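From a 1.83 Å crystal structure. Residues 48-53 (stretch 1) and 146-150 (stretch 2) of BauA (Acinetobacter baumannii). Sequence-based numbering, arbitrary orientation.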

# COMPACT_ATOMS: atom_id res chain seq x y z
N ASN A 48 3.29 20.44 35.56
CA ASN A 48 4.04 21.55 36.16
C ASN A 48 3.59 22.87 35.52
O ASN A 48 3.73 23.07 34.32
CB ASN A 48 5.55 21.40 35.97
CG ASN A 48 6.32 22.29 36.92
OD1 ASN A 48 6.26 22.09 38.13
ND2 ASN A 48 7.09 23.22 36.39
N VAL A 49 3.08 23.78 36.34
CA VAL A 49 2.59 25.05 35.83
C VAL A 49 3.61 26.15 36.12
O VAL A 49 3.42 27.00 37.01
CB VAL A 49 1.19 25.33 36.39
CG1 VAL A 49 0.57 26.58 35.79
CG2 VAL A 49 0.28 24.13 36.17
N GLY A 50 4.76 26.04 35.44
CA GLY A 50 5.94 26.83 35.75
C GLY A 50 6.22 26.84 37.24
O GLY A 50 6.13 25.79 37.90
N PHE A 51 6.54 28.01 37.80
CA PHE A 51 7.00 28.05 39.21
C PHE A 51 5.83 27.85 40.20
O PHE A 51 6.07 27.72 41.39
CB PHE A 51 7.84 29.31 39.47
CG PHE A 51 7.12 30.60 39.76
CD1 PHE A 51 5.90 30.91 39.19
CD2 PHE A 51 7.72 31.55 40.57
CE1 PHE A 51 5.29 32.13 39.40
CE2 PHE A 51 7.11 32.78 40.78
CZ PHE A 51 5.90 33.08 40.18
N LEU A 52 4.58 27.75 39.72
CA LEU A 52 3.47 27.36 40.60
C LEU A 52 3.57 25.87 40.97
O LEU A 52 2.91 25.43 41.90
CB LEU A 52 2.11 27.65 39.95
CG LEU A 52 1.87 29.09 39.49
CD1 LEU A 52 0.51 29.20 38.81
CD2 LEU A 52 1.98 30.06 40.65
N GLY A 53 4.42 25.12 40.27
CA GLY A 53 4.63 23.70 40.50
C GLY A 53 3.45 22.84 40.02
O GLY A 53 2.66 23.22 39.14
N ALA A 146 5.16 34.03 30.72
CA ALA A 146 6.38 34.71 31.30
C ALA A 146 6.29 34.80 32.83
O ALA A 146 7.29 34.60 33.53
CB ALA A 146 6.59 36.08 30.68
N LEU A 147 5.11 35.04 33.38
CA LEU A 147 5.00 35.10 34.86
C LEU A 147 5.51 33.79 35.46
O LEU A 147 6.26 33.77 36.44
CB LEU A 147 3.56 35.38 35.32
CG LEU A 147 3.34 35.16 36.82
CD1 LEU A 147 4.22 36.10 37.64
CD2 LEU A 147 1.88 35.29 37.21
N LEU A 148 5.08 32.67 34.87
CA LEU A 148 5.35 31.33 35.41
C LEU A 148 6.79 30.90 35.14
O LEU A 148 7.38 30.19 35.95
CB LEU A 148 4.39 30.33 34.77
CG LEU A 148 2.91 30.70 34.81
CD1 LEU A 148 2.07 29.62 34.14
CD2 LEU A 148 2.46 30.96 36.24
N ASN A 149 7.32 31.26 33.96
CA ASN A 149 8.48 30.59 33.40
C ASN A 149 9.63 31.55 33.07
O ASN A 149 10.71 31.11 32.73
CB ASN A 149 8.12 29.80 32.14
CG ASN A 149 7.51 28.46 32.46
OD1 ASN A 149 8.04 27.74 33.30
ND2 ASN A 149 6.36 28.15 31.88
N GLY A 150 9.36 32.86 33.08
CA GLY A 150 10.34 33.81 32.59
C GLY A 150 10.48 33.73 31.07
O GLY A 150 9.52 33.47 30.36
O HOH W 1 5.58 25.25 32.34

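Leu-148 is the hub of this contact. It gives up 99 Å² to the other stretch, more than any other residue here, and its two methyl groups are spent on different neighbours. CD1 meets CG1 of Val-49 at 3.8 Å, while CD2 packs against CD1 of Leu-52 at 3.7 Å and lies 4.4 Å from CE1 of Phe-51. Val-49, Phe-51 and Leu-52 thus converge on one leucine from a short, tightly turned segment. The CA-to-CB bond of Leu-148 points sideways, and its m, t rotamer carries the two methyls out to these partners.

Phe-51 widens the apolar patch. Its CA-to-CB bond also points sideways, yet with chi1 at 82° (p) the ring reaches the last turn of the helix, where CZ lies 4.3 Å from CD1 of Leu-147. The ring is not surrounded by hydrocarbon alone: CE1 sits 3.5 Å from the carbonyl O of Leu-147, an oblique approach to a polar atom. Leu-52 likewise starts sideways and brings the end of its side chain nearer, so the first rule to be read here is that reach can come from the rotamer when the backbone does not aim the side chain directly.

The main chains also come close. CA of Gly-50 lies 4.6 Å from CA of Leu-148 and 3.7 Å from O of Leu-148, an approach that depends on the absence of a side chain. A CB built in ideal position on Gly-50 would point toward the helix, falling 2.5 Å from CB of Leu-148, a clash, and a tight 3.0 Å from OD1 of Asn-149. The positive phi of 46° favours glycine independently, so fold and contact ask for the same residue.

One direct hydrogen bond crosses the contact, from the residue after Gly-50: N of Phe-51 donates to O of Leu-148 at 3.0 Å, with an N-H...O angle of 148°. The helix is ending here, and a carbonyl in its last turn is taken up by N of Phe-51, in a short 3-10 segment. Stretch 1 is also held by bonds of its own, from N of Leu-52 to O of Val-49 (3.0 Å), from N of Gly-53 to O of Gly-50 (3.0 Å) and from N of Val-49 to O of Gly-53 (2.9 Å). On the other side, N of Gly-150 bonds to O of Ala-146 at 2.7 Å as the chain leaves helical geometry with positive phi.

Asn-149 forms the polar edge. Its OD1 rests 3.4 Å from CA of Gly-50, whereas its ND2 donates to water 1 at 3.0 Å. The same water accepts a weak hydrogen bond from N of Gly-50 at 3.3 Å, so it links the two stretches by accepting from both. The contact buries 278 Å² in all: a leucine hub, a glycine that permits close approach, one backbone bond and one bridging water.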